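Local coordinates for stress-induced-phosphoprotein 1 (PDB 4GCN) that binds Hsp90 through that chaperone's C-terminal MEEVD pentapeptide, inhibits Hsp90 ATPase activity, and forms a complex with Hsp70 and Hsp90, at residues 17-22 against 52-57; 40-45 against 75-80; 67-72 against 84-89. One frame throughout, in Å; residues are numbered along the deposited sequence.

Contact 1: residues 17-22 against 52-57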
loop_
_atom_site.group_PDB
_atom_site.type_symbol
_atom_site.label_atom_id
_atom_site.label_comp_id
_atom_site.label_asym_id
_atom_site.label_seq_id
_atom_site.Cartn_x
_atom_site.Cartn_y
_atom_site.Cartn_z
ATOM N N ALA A 17 0.652 -8.850 -13.584
ATOM C CA ALA A 17 0.102 -9.977 -14.356
ATOM C C ALA A 17 0.014 -11.273 -13.504
ATOM O O ALA A 17 -0.943 -12.024 -13.624
ATOM C CB ALA A 17 0.877 -10.213 -15.683
ATOM N N ALA A 18 1.019 -11.519 -12.659
ATOM C CA ALA A 18 0.965 -12.622 -11.699
ATOM C C ALA A 18 -0.155 -12.361 -10.664
ATOM O O ALA A 18 -0.893 -13.252 -10.292
ATOM C CB ALA A 18 2.301 -12.782 -10.998
ATOM N N TYR A 19 -0.223 -11.130 -10.173
ATOM C CA TYR A 19 -1.181 -10.768 -9.151
ATOM C C TYR A 19 -2.580 -10.995 -9.628
ATOM O O TYR A 19 -3.390 -11.532 -8.880
ATOM C CB TYR A 19 -1.021 -9.321 -8.737
ATOM C CG TYR A 19 -2.041 -8.809 -7.727
ATOM C CD1 TYR A 19 -2.213 -9.423 -6.492
ATOM C CD2 TYR A 19 -2.803 -7.674 -7.992
ATOM C CE1 TYR A 19 -3.126 -8.936 -5.546
ATOM C CE2 TYR A 19 -3.693 -7.173 -7.033
ATOM C CZ TYR A 19 -3.852 -7.821 -5.833
ATOM O OH TYR A 19 -4.757 -7.363 -4.936
ATOM N N LYS A 20 -2.819 -10.678 -10.893
ATOM C CA LYS A 20 -4.117 -10.866 -11.530
ATOM C C LYS A 20 -4.528 -12.334 -11.651
ATOM O O LYS A 20 -5.706 -12.647 -11.741
ATOM C CB LYS A 20 -4.102 -10.252 -12.928
ATOM C CG LYS A 20 -4.079 -8.739 -12.929
ATOM C CD LYS A 20 -3.999 -8.299 -14.387
ATOM C CE LYS A 20 -3.941 -6.795 -14.540
ATOM N NZ LYS A 20 -3.840 -6.558 -16.017
ATOM N N GLN A 21 -3.562 -13.237 -11.650
ATOM C CA GLN A 21 -3.884 -14.690 -11.712
ATOM C C GLN A 21 -3.879 -15.329 -10.325
ATOM O O GLN A 21 -4.005 -16.559 -10.194
ATOM C CB GLN A 21 -2.901 -15.454 -12.591
ATOM C CG GLN A 21 -2.932 -14.982 -14.013
ATOM C CD GLN A 21 -1.866 -15.647 -14.825
ATOM O OE1 GLN A 21 -2.050 -16.741 -15.305
ATOM N NE2 GLN A 21 -0.744 -14.964 -14.993
ATOM N N LYS A 22 -3.723 -14.497 -9.304
ATOM C CA LYS A 22 -3.630 -14.983 -7.947
ATOM C C LYS A 22 -2.403 -15.841 -7.750
ATOM O O LYS A 22 -2.394 -16.736 -6.894
ATOM C CB LYS A 22 -4.874 -15.783 -7.559
ATOM C CG LYS A 22 -5.945 -15.035 -6.840
ATOM C CD LYS A 22 -6.697 -14.049 -7.648
ATOM C CE LYS A 22 -8.124 -13.874 -7.085
ATOM N NZ LYS A 22 -8.350 -12.383 -6.951
ATOM N N TYR A 52 -0.014 -8.753 0.017
ATOM C CA TYR A 52 -0.026 -9.257 1.383
ATOM C C TYR A 52 -1.422 -9.299 1.979
ATOM O O TYR A 52 -1.759 -10.243 2.631
ATOM C CB TYR A 52 0.898 -8.476 2.320
ATOM C CG TYR A 52 2.380 -8.737 2.152
ATOM C CD1 TYR A 52 2.891 -10.052 2.129
ATOM C CD2 TYR A 52 3.278 -7.684 2.011
ATOM C CE1 TYR A 52 4.255 -10.292 2.052
ATOM C CE2 TYR A 52 4.622 -7.910 1.887
ATOM C CZ TYR A 52 5.098 -9.199 1.875
ATOM O OH TYR A 52 6.426 -9.383 1.701
ATOM N N PHE A 53 -2.232 -8.301 1.696
ATOM C CA PHE A 53 -3.571 -8.239 2.211
ATOM C C PHE A 53 -4.405 -9.408 1.675
ATOM O O PHE A 53 -5.100 -10.054 2.462
ATOM C CB PHE A 53 -4.224 -6.896 1.800
ATOM C CG PHE A 53 -5.544 -6.640 2.441
ATOM C CD1 PHE A 53 -5.610 -5.901 3.592
ATOM C CD2 PHE A 53 -6.704 -7.132 1.877
ATOM C CE1 PHE A 53 -6.822 -5.660 4.190
ATOM C CE2 PHE A 53 -7.921 -6.907 2.457
ATOM C CZ PHE A 53 -7.976 -6.170 3.623
ATOM N N GLU A 54 -4.290 -9.701 0.380
ATOM C CA GLU A 54 -5.049 -10.846 -0.208
ATOM C C GLU A 54 -4.560 -12.174 0.317
ATOM O O GLU A 54 -5.371 -13.084 0.409
ATOM C CB GLU A 54 -5.133 -10.866 -1.755
ATOM C CG GLU A 54 -6.242 -11.792 -2.274
ATOM C CD GLU A 54 -6.684 -11.566 -3.717
ATOM O OE1 GLU A 54 -6.373 -10.500 -4.271
ATOM O OE2 GLU A 54 -7.380 -12.456 -4.318
ATOM N N GLU A 55 -3.281 -12.262 0.707
ATOM C CA GLU A 55 -2.696 -13.441 1.338
ATOM C C GLU A 55 -3.054 -13.608 2.807
ATOM O O GLU A 55 -2.654 -14.608 3.447
ATOM C CB GLU A 55 -1.154 -13.328 1.268
ATOM C CG GLU A 55 -0.545 -13.582 -0.095
ATOM C CD GLU A 55 0.977 -13.506 -0.053
ATOM O OE1 GLU A 55 1.627 -14.553 -0.189
ATOM O OE2 GLU A 55 1.522 -12.426 0.166
ATOM N N LYS A 56 -3.727 -12.614 3.358
ATOM C CA LYS A 56 -4.050 -12.527 4.779
ATOM C C LYS A 56 -2.794 -12.361 5.660
ATOM O O LYS A 56 -2.799 -12.716 6.839
ATOM C CB LYS A 56 -4.896 -13.719 5.229
ATOM C CG LYS A 56 -6.226 -13.858 4.531
ATOM C CD LYS A 56 -6.956 -15.040 5.133
ATOM C CE LYS A 56 -8.439 -15.026 4.866
ATOM N NZ LYS A 56 -8.639 -14.975 3.409
ATOM N N LYS A 57 -1.727 -11.842 5.062
ATOM C CA LYS A 57 -0.524 -11.453 5.807
ATOM C C LYS A 57 -0.729 -10.008 6.217
ATOM O O LYS A 57 -0.137 -9.110 5.641
ATOM C CB LYS A 57 0.726 -11.641 4.901
ATOM C CG LYS A 57 0.969 -13.122 4.601
ATOM C CD LYS A 57 2.216 -13.414 3.798
ATOM C CE LYS A 57 2.200 -14.884 3.442
ATOM N NZ LYS A 57 3.456 -15.265 2.804
HETATM O O HOH W 1 -5.774 -10.665 -7.220
HETATM O O HOH W 2 -6.997 -8.601 -5.690
#
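Y19 meets E54 through its hydroxyl end. CG is anti to the backbone N (chi1 176°), which brings the end of the ring close to helix 42-54. There Y19 OH lies 3.6 Å from E54 OE1, and the ring and carboxylate planes stand 76° apart. Water fills in the polar link: one molecule sits 2.7 Å from Y19 OH and also donates to E54 OE1. A second donates to both Y19 O and E54 OE1, accepts from K22 NZ, and lies over one face of the Y19 ring. The ring also packs on A50 and V51 of helix 42-54 and on Y31 of helix 24-37. Helices 3-20 and 42-54 are the first helices of two successive TPR motifs; they meet here at their C-terminal ends, in the N-terminal TPR domain. At K22 the chain has turned. Its positive phi makes it the C' residue of a Schellman motif, with K22 N bonded to Y19 O at 3.0 Å. The K22 side chain bends at chi2 and chi4 and crosses E54 at about a right angle. K22 NZ forms a salt bridge with E54 OE2 at 2.8 Å, on the syn lone pair.

Contact 2: residues 40-45 against 75-80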
loop_
_atom_site.group_PDB
_atom_site.type_symbol
_atom_site.label_atom_id
_atom_site.label_comp_id
_atom_site.label_asym_id
_atom_site.label_seq_id
_atom_site.Cartn_x
_atom_site.Cartn_y
_atom_site.Cartn_z
ATOM N N SER A 40 12.477 4.206 -4.965
ATOM C CA SER A 40 11.869 5.498 -4.729
ATOM C C SER A 40 10.435 5.589 -5.227
ATOM O O SER A 40 9.813 6.641 -5.116
ATOM C CB SER A 40 12.697 6.578 -5.439
ATOM O OG SER A 40 12.472 6.612 -6.855
ATOM N N ASN A 41 9.915 4.513 -5.797
ATOM C CA ASN A 41 8.554 4.526 -6.396
ATOM C C ASN A 41 7.503 3.901 -5.459
ATOM O O ASN A 41 7.433 2.668 -5.226
ATOM C CB ASN A 41 8.581 3.859 -7.753
ATOM C CG ASN A 41 7.264 3.978 -8.515
ATOM O OD1 ASN A 41 6.231 4.232 -7.941
ATOM N ND2 ASN A 41 7.320 3.795 -9.852
ATOM N N ILE A 42 6.670 4.770 -4.909
ATOM C CA ILE A 42 5.603 4.362 -3.975
ATOM C C ILE A 42 4.712 3.228 -4.503
ATOM O O ILE A 42 4.294 2.374 -3.731
ATOM C CB ILE A 42 4.706 5.575 -3.580
ATOM C CG1 ILE A 42 3.818 5.244 -2.348
ATOM C CG2 ILE A 42 3.753 6.013 -4.734
ATOM C CD1 ILE A 42 3.078 6.472 -1.774
ATOM N N THR A 43 4.415 3.231 -5.789
ATOM C CA THR A 43 3.496 2.256 -6.380
ATOM C C THR A 43 3.918 0.816 -6.017
ATOM O O THR A 43 3.072 -0.025 -5.761
ATOM C CB THR A 43 3.503 2.352 -7.906
ATOM O OG1 THR A 43 3.145 3.675 -8.289
ATOM C CG2 THR A 43 2.521 1.374 -8.540
ATOM N N PHE A 44 5.215 0.566 -5.935
ATOM C CA PHE A 44 5.676 -0.838 -5.715
ATOM C C PHE A 44 5.344 -1.300 -4.307
ATOM O O PHE A 44 5.060 -2.500 -4.074
ATOM C CB PHE A 44 7.167 -1.008 -5.992
ATOM C CG PHE A 44 7.639 -0.473 -7.313
ATOM C CD1 PHE A 44 6.785 -0.377 -8.432
ATOM C CD2 PHE A 44 8.958 -0.044 -7.452
ATOM C CE1 PHE A 44 7.244 0.150 -9.625
ATOM C CE2 PHE A 44 9.416 0.460 -8.627
ATOM C CZ PHE A 44 8.563 0.594 -9.714
ATOM N N TYR A 45 5.467 -0.368 -3.361
ATOM C CA TYR A 45 5.177 -0.627 -1.939
ATOM C C TYR A 45 3.698 -0.818 -1.685
ATOM O O TYR A 45 3.293 -1.829 -1.025
ATOM C CB TYR A 45 5.781 0.452 -1.057
ATOM C CG TYR A 45 7.249 0.592 -1.228
ATOM C CD1 TYR A 45 8.143 -0.201 -0.510
ATOM C CD2 TYR A 45 7.778 1.534 -2.064
ATOM C CE1 TYR A 45 9.513 -0.044 -0.628
ATOM C CE2 TYR A 45 9.144 1.687 -2.181
ATOM C CZ TYR A 45 10.008 0.881 -1.463
ATOM O OH TYR A 45 11.352 1.020 -1.595
ATOM N N THR A 75 9.926 11.321 -1.296
ATOM C CA THR A 75 10.014 11.561 -2.719
ATOM C C THR A 75 8.972 12.579 -3.209
ATOM O O THR A 75 8.905 12.877 -4.414
ATOM C CB THR A 75 9.818 10.255 -3.512
ATOM O OG1 THR A 75 8.491 9.750 -3.337
ATOM C CG2 THR A 75 10.863 9.157 -3.078
ATOM N N ARG A 76 8.162 13.106 -2.292
ATOM C CA ARG A 76 7.106 14.051 -2.630
ATOM C C ARG A 76 6.162 13.446 -3.629
ATOM O O ARG A 76 5.712 14.130 -4.557
ATOM C CB ARG A 76 7.676 15.331 -3.197
ATOM C CG ARG A 76 8.816 15.944 -2.356
ATOM C CD ARG A 76 8.318 16.635 -1.104
ATOM N NE ARG A 76 7.159 17.515 -1.352
ATOM C CZ ARG A 76 7.212 18.840 -1.530
ATOM N NH1 ARG A 76 6.081 19.521 -1.746
ATOM N NH2 ARG A 76 8.366 19.490 -1.480
ATOM N N ALA A 77 5.853 12.174 -3.460
ATOM C CA ALA A 77 4.853 11.523 -4.312
ATOM C C ALA A 77 3.423 12.115 -4.132
ATOM O O ALA A 77 3.106 12.858 -3.189
ATOM C CB ALA A 77 4.816 9.990 -4.054
ATOM N N ASP A 78 2.531 11.721 -5.036
ATOM C CA ASP A 78 1.182 12.201 -5.013
ATOM C C ASP A 78 0.607 11.831 -3.639
ATOM O O ASP A 78 0.583 10.647 -3.240
ATOM C CB ASP A 78 0.393 11.556 -6.158
ATOM C CG ASP A 78 -1.048 11.974 -6.182
ATOM O OD1 ASP A 78 -1.528 12.623 -5.222
ATOM O OD2 ASP A 78 -1.692 11.630 -7.202
ATOM N N TYR A 79 0.214 12.860 -2.890
ATOM C CA TYR A 79 -0.307 12.664 -1.532
ATOM C C TYR A 79 -1.540 11.735 -1.503
ATOM O O TYR A 79 -1.802 11.115 -0.473
ATOM C CB TYR A 79 -0.611 14.030 -0.881
ATOM C CG TYR A 79 -1.825 14.718 -1.466
ATOM C CD1 TYR A 79 -3.065 14.545 -0.917
ATOM C CD2 TYR A 79 -1.720 15.547 -2.605
ATOM C CE1 TYR A 79 -4.186 15.176 -1.465
ATOM C CE2 TYR A 79 -2.839 16.183 -3.166
ATOM C CZ TYR A 79 -4.074 16.011 -2.573
ATOM O OH TYR A 79 -5.200 16.601 -3.114
ATOM N N LYS A 80 -2.291 11.658 -2.604
ATOM C CA LYS A 80 -3.452 10.745 -2.692
ATOM C C LYS A 80 -3.063 9.272 -2.577
ATOM O O LYS A 80 -3.802 8.467 -2.046
ATOM C CB LYS A 80 -4.348 11.050 -3.908
ATOM C CG LYS A 80 -4.891 12.481 -3.859
ATOM C CD LYS A 80 -5.680 13.028 -5.051
ATOM C CE LYS A 80 -4.909 13.151 -6.394
ATOM N NZ LYS A 80 -3.580 13.884 -6.361
HETATM O O HOH W 3 7.146 7.760 -5.071
#
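T75 turns its methyl group toward S40. T75 CG2 lies 3.4 Å from the carbonyl oxygen S40 O and 3.9 Å from S40 CB. The methyl is anti to its own carbonyl carbon, while OG1 sits between the backbone N and that carbon (chi1 65°). The hydroxyl is bonded to V71 O in the last turn of helix 58-74. It also accepts from a water at 3.0 Å. The same water donates to S40 O and accepts from I42 N, so it joins the two loops. The S40 hydroxyl is turned to D38.

Further along, I42 and A77 meet through methyl groups, I42 CG2 to A77 CB at 4.2 Å. I42 also packs on A68 of helix 58-74 and on L81 and I82 of helix 79-95. Both segments lead into the first helix of a TPR hairpin, 42-54 and 79-95. Each start is capped: N41 OD1 accepts from T43 N at 3.0 Å, and D78 OD1 from K80 N at 2.9 Å. K80 NZ reaches D78 OD1 from the other face of the carboxylate plane, in a salt bridge. The direct touches are made by methyl groups, one against a carbonyl oxygen, so the polar link between the two turns depends on the bridging water.

Contact 3: residues 67-72 against 84-89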
loop_
_atom_site.group_PDB
_atom_site.type_symbol
_atom_site.label_atom_id
_atom_site.label_comp_id
_atom_site.label_asym_id
_atom_site.label_seq_id
_atom_site.Cartn_x
_atom_site.Cartn_y
_atom_site.Cartn_z
ATOM N N LYS A 67 6.180 1.648 4.816
ATOM C CA LYS A 67 7.174 1.931 3.764
ATOM C C LYS A 67 6.629 2.908 2.666
ATOM O O LYS A 67 7.269 3.895 2.381
ATOM C CB LYS A 67 7.736 0.638 3.132
ATOM C CG LYS A 67 8.760 -0.120 3.961
ATOM C CD LYS A 67 9.061 -1.467 3.265
ATOM C CE LYS A 67 9.991 -2.388 4.017
ATOM N NZ LYS A 67 11.044 -1.655 4.778
ATOM N N ALA A 68 5.425 2.684 2.141
ATOM C CA ALA A 68 4.860 3.562 1.145
ATOM C C ALA A 68 4.778 5.002 1.635
ATOM O O ALA A 68 5.093 5.928 0.920
ATOM C CB ALA A 68 3.462 3.038 0.717
ATOM N N VAL A 69 4.300 5.176 2.856
ATOM C CA VAL A 69 4.147 6.481 3.439
ATOM C C VAL A 69 5.510 7.148 3.550
ATOM O O VAL A 69 5.655 8.330 3.163
ATOM C CB VAL A 69 3.474 6.434 4.841
ATOM C CG1 VAL A 69 3.554 7.778 5.554
ATOM C CG2 VAL A 69 2.060 5.955 4.761
ATOM N N GLU A 70 6.503 6.438 4.043
ATOM C CA GLU A 70 7.830 7.013 4.243
ATOM C C GLU A 70 8.454 7.435 2.891
ATOM O O GLU A 70 8.965 8.564 2.725
ATOM C CB GLU A 70 8.706 5.973 4.935
ATOM C CG GLU A 70 10.030 6.486 5.416
ATOM C CD GLU A 70 10.799 5.403 6.152
ATOM O OE1 GLU A 70 10.179 4.607 6.913
ATOM O OE2 GLU A 70 12.015 5.333 5.938
ATOM N N VAL A 71 8.395 6.511 1.941
ATOM C CA VAL A 71 8.893 6.720 0.599
ATOM C C VAL A 71 8.131 7.839 -0.107
ATOM O O VAL A 71 8.742 8.656 -0.819
ATOM C CB VAL A 71 8.801 5.384 -0.220
ATOM C CG1 VAL A 71 8.992 5.641 -1.728
ATOM C CG2 VAL A 71 9.842 4.419 0.337
ATOM N N GLY A 72 6.814 7.830 0.029
ATOM C CA GLY A 72 5.942 8.818 -0.593
ATOM C C GLY A 72 6.284 10.207 -0.106
ATOM O O GLY A 72 6.336 11.169 -0.894
ATOM N N LYS A 84 -4.013 6.448 0.251
ATOM C CA LYS A 84 -4.378 5.046 -0.049
ATOM C C LYS A 84 -3.589 4.071 0.808
ATOM O O LYS A 84 -4.197 3.136 1.309
ATOM C CB LYS A 84 -4.161 4.708 -1.484
ATOM C CG LYS A 84 -4.569 3.271 -1.843
ATOM C CD LYS A 84 -4.645 3.071 -3.368
ATOM C CE LYS A 84 -3.252 3.135 -4.040
ATOM N NZ LYS A 84 -3.347 3.117 -5.538
ATOM N N ALA A 85 -2.288 4.303 1.022
ATOM C CA ALA A 85 -1.484 3.427 1.843
ATOM C C ALA A 85 -2.043 3.424 3.246
ATOM O O ALA A 85 -2.107 2.369 3.889
ATOM C CB ALA A 85 0.008 3.831 1.881
ATOM N N MET A 86 -2.395 4.612 3.720
ATOM C CA MET A 86 -2.921 4.792 5.073
ATOM C C MET A 86 -4.248 4.048 5.300
ATOM O O MET A 86 -4.395 3.327 6.284
ATOM C CB MET A 86 -3.038 6.280 5.394
ATOM C CG MET A 86 -1.671 6.917 5.580
ATOM S SD MET A 86 -1.899 8.698 5.634
ATOM C CE MET A 86 -0.212 9.228 6.073
ATOM N N SER A 87 -5.192 4.129 4.370
ATOM C CA SER A 87 -6.446 3.429 4.502
ATOM C C SER A 87 -6.238 1.925 4.413
ATOM O O SER A 87 -6.938 1.158 5.081
ATOM C CB SER A 87 -7.424 3.847 3.404
ATOM O OG SER A 87 -7.250 5.215 3.089
ATOM N N ARG A 88 -5.301 1.514 3.545
ATOM C CA ARG A 88 -5.018 0.074 3.410
ATOM C C ARG A 88 -4.507 -0.468 4.727
ATOM O O ARG A 88 -4.916 -1.547 5.189
ATOM C CB ARG A 88 -4.016 -0.233 2.280
ATOM C CG ARG A 88 -3.750 -1.754 2.192
ATOM C CD ARG A 88 -3.123 -2.267 0.908
ATOM N NE ARG A 88 -4.019 -2.126 -0.247
ATOM C CZ ARG A 88 -3.709 -1.412 -1.324
ATOM N NH1 ARG A 88 -2.564 -0.712 -1.381
ATOM N NH2 ARG A 88 -4.563 -1.381 -2.342
ATOM N N ALA A 89 -3.572 0.260 5.346
ATOM C CA ALA A 89 -3.124 -0.080 6.652
ATOM C C ALA A 89 -4.258 -0.171 7.681
ATOM O O ALA A 89 -4.205 -1.064 8.538
ATOM C CB ALA A 89 -2.073 0.947 7.173
#
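V69 overlaps M86 and the methyl of A85 with one branch. V69 CG2 lies 3.9 Å from M86 CG and 4.1 Å from A85 CB. The other branch, CG1, is anti to the backbone N (chi1 169°) and meets the far end of the methionine, with V69 CG1 4.1 Å from M86 CE. The two methyls of the valine thus touch M86 at CG and at CE. M86 is extended beyond CG and crosses V69 at about a right angle. Its CB leaves the backbone at an angle to helix 58-74, but the end of the chain comes back nearer to it.

One residue earlier, A68 and A85 meet methyl to methyl, at 3.7 Å between A68 CB and A85 CB. This is also where the backbones come nearest, 6.4 Å between A68 CA and A85 CA. Such small side chains allow a close approach.

Segments 67-72 and 84-89 run nearly antiparallel, with 163° between their directions and 9.4 Å between their axes at closest approach. Helix 58-74 is the second helix of one TPR motif and helix 79-95 the first of the next. The contact therefore joins two successive repeats of the superhelical stack, near the centre of the chain.

All four touching residues are buried and their contacts are apolar. N46 of helix 42-54 touches both alanines. W105, S109 and E112 of helix 99-112 pack against M86, which also touches R73 of helix 58-74.

Contacts 2 and 3 are neighbours, with centres 8 Å apart, and they touch. A77 N lies 2.8 Å from G72 O, a probable hydrogen bond, and I42 CD1 packs 3.4 Å from A68 O. Both use helix 79-95: contact 2 ties its entry to the start of helix 42-54, contact 3 its middle to helix 58-74. Contact 1 stands apart, its centre about 20 Å from contact 2 and about 18 Å from contact 3. Contacts 1 and 2 share helix 42-54 but hold its opposite ends. As in related TPR domains, the chaperone tail peptide would probably lie in the groove lined by the first helices of the repeats, which include 42-54 and 79-95.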